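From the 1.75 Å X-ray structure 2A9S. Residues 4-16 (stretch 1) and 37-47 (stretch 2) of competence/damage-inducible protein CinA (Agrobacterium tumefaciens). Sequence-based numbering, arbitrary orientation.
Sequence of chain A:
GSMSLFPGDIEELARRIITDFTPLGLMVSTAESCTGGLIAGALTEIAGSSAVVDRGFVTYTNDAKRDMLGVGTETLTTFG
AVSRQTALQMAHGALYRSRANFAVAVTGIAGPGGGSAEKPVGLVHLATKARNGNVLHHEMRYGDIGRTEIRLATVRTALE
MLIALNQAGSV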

# COMPACT_ATOMS: atom_id res chain seq x y z
N SER A 4 17.08 9.22 0.18
CA SER A 4 16.40 8.45 -0.87
C SER A 4 16.02 7.07 -0.31
O SER A 4 16.73 6.52 0.55
CB SER A 4 17.32 8.31 -2.07
OG SER A 4 16.60 8.51 -3.28
N LEU A 5 14.88 6.54 -0.75
CA LEU A 5 14.50 5.16 -0.40
C LEU A 5 14.50 4.33 -1.67
O LEU A 5 15.10 3.26 -1.71
CB LEU A 5 13.13 5.10 0.33
CG LEU A 5 12.57 3.71 0.69
CD1 LEU A 5 13.46 2.93 1.67
CD2 LEU A 5 11.13 3.78 1.24
N PHE A 6 13.82 4.81 -2.71
CA PHE A 6 13.75 4.10 -4.00
C PHE A 6 14.90 4.48 -4.94
O PHE A 6 15.49 5.55 -4.77
CB PHE A 6 12.42 4.38 -4.72
CG PHE A 6 11.23 3.77 -4.02
CD1 PHE A 6 10.80 2.49 -4.36
CD2 PHE A 6 10.57 4.46 -3.00
CE1 PHE A 6 9.71 1.92 -3.68
CE2 PHE A 6 9.46 3.92 -2.34
CZ PHE A 6 9.04 2.64 -2.70
N PRO A 7 15.19 3.62 -5.94
CA PRO A 7 16.14 3.99 -7.00
C PRO A 7 15.81 5.35 -7.64
O PRO A 7 14.64 5.67 -7.88
CB PRO A 7 15.97 2.89 -8.03
CG PRO A 7 15.53 1.69 -7.22
CD PRO A 7 14.64 2.26 -6.15
N GLY A 8 16.85 6.13 -7.92
CA GLY A 8 16.72 7.48 -8.46
C GLY A 8 15.76 7.65 -9.62
O GLY A 8 15.00 8.64 -9.66
N ASP A 9 15.79 6.71 -10.57
CA ASP A 9 14.92 6.82 -11.71
C ASP A 9 13.44 6.61 -11.34
O ASP A 9 12.57 7.28 -11.91
CB ASP A 9 15.40 5.96 -12.89
CG ASP A 9 15.03 4.50 -12.75
OD1 ASP A 9 15.40 3.84 -11.74
OD2 ASP A 9 14.37 4.00 -13.68
N ILE A 10 13.16 5.70 -10.38
CA ILE A 10 11.80 5.49 -9.86
C ILE A 10 11.29 6.74 -9.15
O ILE A 10 10.16 7.20 -9.43
CB ILE A 10 11.70 4.25 -8.95
CG1 ILE A 10 11.90 2.96 -9.79
CG2 ILE A 10 10.39 4.26 -8.14
CD1 ILE A 10 11.95 1.67 -8.94
N GLU A 11 12.12 7.30 -8.26
CA GLU A 11 11.81 8.58 -7.65
C GLU A 11 11.57 9.71 -8.69
O GLU A 11 10.59 10.48 -8.55
CB GLU A 11 12.90 8.98 -6.69
CG GLU A 11 12.51 10.14 -5.86
CD GLU A 11 13.68 10.69 -5.11
OE1 GLU A 11 14.56 9.88 -4.71
OE2 GLU A 11 13.72 11.93 -4.92
N GLU A 12 12.41 9.77 -9.73
CA GLU A 12 12.21 10.71 -10.87
C GLU A 12 10.83 10.52 -11.50
O GLU A 12 10.10 11.51 -11.77
CB GLU A 12 13.32 10.53 -11.95
CG GLU A 12 13.36 11.62 -13.05
CD GLU A 12 14.43 11.44 -14.19
OE1 GLU A 12 14.85 10.29 -14.56
OE2 GLU A 12 14.84 12.50 -14.76
N LEU A 13 10.46 9.26 -11.75
CA LEU A 13 9.16 8.98 -12.39
C LEU A 13 7.99 9.42 -11.48
O LEU A 13 7.04 10.05 -11.95
CB LEU A 13 9.03 7.50 -12.81
CG LEU A 13 9.90 6.98 -13.97
CD1 LEU A 13 9.92 5.44 -13.87
CD2 LEU A 13 9.38 7.43 -15.33
N ALA A 14 8.07 9.07 -10.19
CA ALA A 14 7.06 9.47 -9.22
C ALA A 14 6.95 11.01 -9.19
O ALA A 14 5.84 11.58 -9.20
CB ALA A 14 7.39 8.88 -7.83
N ARG A 15 8.10 11.67 -9.21
CA ARG A 15 8.13 13.13 -9.16
C ARG A 15 7.45 13.70 -10.39
O ARG A 15 6.70 14.67 -10.26
CB ARG A 15 9.58 13.66 -9.09
CG ARG A 15 9.66 15.14 -8.62
CD ARG A 15 11.06 15.53 -8.17
NE ARG A 15 11.53 14.71 -7.04
CZ ARG A 15 11.15 14.87 -5.76
NH1 ARG A 15 11.64 14.07 -4.82
NH2 ARG A 15 10.29 15.82 -5.41
N ARG A 16 7.68 13.08 -11.57
CA ARG A 16 7.07 13.53 -12.83
C ARG A 16 5.53 13.43 -12.74
O ARG A 16 4.81 14.36 -13.12
CB ARG A 16 7.62 12.75 -14.04
CG ARG A 16 6.75 12.95 -15.27
CD ARG A 16 7.49 12.72 -16.56
NE ARG A 16 6.61 13.03 -17.70
CZ ARG A 16 6.84 12.60 -18.94
NH1 ARG A 16 7.90 11.85 -19.19
NH2 ARG A 16 5.99 12.91 -19.92
N GLY A 37 2.28 -2.61 -1.99
CA GLY A 37 2.13 -1.23 -1.51
C GLY A 37 3.25 -0.30 -1.95
O GLY A 37 3.16 0.91 -1.71
N LEU A 38 4.31 -0.84 -2.56
CA LEU A 38 5.46 -0.02 -2.97
C LEU A 38 5.15 0.95 -4.09
O LEU A 38 5.88 1.92 -4.25
CB LEU A 38 6.66 -0.88 -3.37
CG LEU A 38 7.22 -1.78 -2.27
CD1 LEU A 38 8.43 -2.60 -2.79
CD2 LEU A 38 7.59 -0.91 -1.04
N ILE A 39 4.08 0.71 -4.87
CA ILE A 39 3.76 1.70 -5.92
C ILE A 39 3.22 2.97 -5.25
O ILE A 39 3.71 4.08 -5.53
CB ILE A 39 2.76 1.17 -6.99
CG1 ILE A 39 3.32 -0.07 -7.72
CG2 ILE A 39 2.44 2.32 -7.99
CD1 ILE A 39 2.35 -0.65 -8.71
N ALA A 40 2.18 2.81 -4.40
CA ALA A 40 1.71 3.93 -3.57
C ALA A 40 2.88 4.50 -2.75
O ALA A 40 2.98 5.72 -2.60
CB ALA A 40 0.56 3.51 -2.67
N GLY A 41 3.75 3.61 -2.24
CA GLY A 41 4.91 4.03 -1.44
C GLY A 41 5.82 4.98 -2.23
O GLY A 41 6.19 6.06 -1.76
N ALA A 42 6.14 4.58 -3.45
CA ALA A 42 6.97 5.40 -4.32
C ALA A 42 6.33 6.75 -4.64
O ALA A 42 6.99 7.77 -4.54
CB ALA A 42 7.36 4.64 -5.58
N LEU A 43 5.06 6.77 -5.01
CA LEU A 43 4.37 8.03 -5.29
C LEU A 43 4.35 8.98 -4.08
O LEU A 43 4.49 10.21 -4.23
CB LEU A 43 2.94 7.76 -5.74
CG LEU A 43 2.87 7.19 -7.16
CD1 LEU A 43 1.52 6.52 -7.32
CD2 LEU A 43 3.05 8.29 -8.23
N THR A 44 4.21 8.40 -2.88
CA THR A 44 4.03 9.23 -1.70
C THR A 44 5.39 9.61 -1.08
O THR A 44 5.44 10.30 -0.07
CB THR A 44 3.10 8.60 -0.68
OG1 THR A 44 3.60 7.33 -0.31
CG2 THR A 44 1.68 8.40 -1.26
N GLU A 45 6.49 9.19 -1.70
CA GLU A 45 7.81 9.76 -1.36
C GLU A 45 7.93 11.27 -1.74
O GLU A 45 8.73 12.01 -1.18
CB GLU A 45 8.93 8.95 -2.02
CG GLU A 45 9.25 7.65 -1.27
CD GLU A 45 9.89 7.93 0.11
OE1 GLU A 45 11.08 8.38 0.17
OE2 GLU A 45 9.21 7.67 1.12
N ILE A 46 7.09 11.70 -2.68
CA ILE A 46 7.13 13.04 -3.23
C ILE A 46 6.29 14.06 -2.44
O ILE A 46 5.08 13.88 -2.24
CB ILE A 46 6.68 13.00 -4.71
CG1 ILE A 46 7.42 11.88 -5.48
CG2 ILE A 46 6.74 14.40 -5.36
CD1 ILE A 46 8.91 12.01 -5.53
N ALA A 47 6.95 15.13 -1.98
CA ALA A 47 6.22 16.20 -1.32
C ALA A 47 5.22 16.80 -2.31
O ALA A 47 5.55 17.05 -3.48
CB ALA A 47 7.17 17.26 -0.77
O HOH W 1 9.63 15.67 -2.58

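No direct hydrogen bond joins the two stretches; the contact is built from apolar packing, and its polar groups are arranged around that packing. Helix 8-16 crosses helix 38-43 at 73°, with the axes 9.6 Å apart at closest approach, so side chains meet over a short patch instead of along a long seam. Together the two sides bury 530 Å².

The aromatic contact comes from Phe6, in the loop ahead of the first helix. Its ring lies against Ala42, whose CB sits 3.8 Å from the centroid of the Phe6 ring and only 9° off the ring normal, a CH-pi contact squarely over the face. The ring also reaches the backbone: Phe6 CE2 comes to 3.5 Å from Ala42 CA. Around this face contact, Phe6 CE1 packs 4.2 Å from Leu38 CB, while Glu45 CG lies near the ring plane, 3.9 Å from Phe6 CD2, so the glutamate offers its aliphatic portion to the ring edge. Gly41 also lies close, with its C atom 3.8 Å from Phe6 CE2. An ideal CB there would stand 3.8 Å from Phe6 CZ but would be crowded by Gly37 O at 3.3 Å.

Alanines meet larger aliphatic side chains in the rest of the packing. Ile10 CG2 touches Ala42 CB at 4.0 Å, so Ala42 is shared between the loop phenylalanine and the helix. Ala14 points toward the second stretch where the backbones come nearest, its CA 5.0 Å from Leu43 CA. Its methyl lies against the second stretch, with Ala14 CB 3.5 Å from Ala42 O and 3.8 Å from Ile46 CG1. Ile46 closes the type I turn that begins at Leu43, and its CB direction is toward the first helix; there Ile46 CD1 lies 3.8 Å from Glu11 O.

Glu11 and Arg15 pair within the first stretch; the Glu45 carboxylate is hydrogen-bonded elsewhere in the structure. One helical turn apart, Arg15 NH1 donates to Glu11 OE2 at 3.0 Å in a salt bridge, and Ser4 OG gives a weak hydrogen bond to Glu11 OE1 at 2.8 Å. The guanidinium thus placed lies with one face over Ile46 CD1, 3.5 Å from Arg15 NH1, covering an apolar group while NH1 bonds Glu11 OE2 and NH2 bonds water 1.

Water supplies the polar link between stretches: water 1 accepts from Arg15 NH2 at 2.9 Å and from Ala47 N at 2.8 Å, bridging the arginine to the backbone just beyond Ile46.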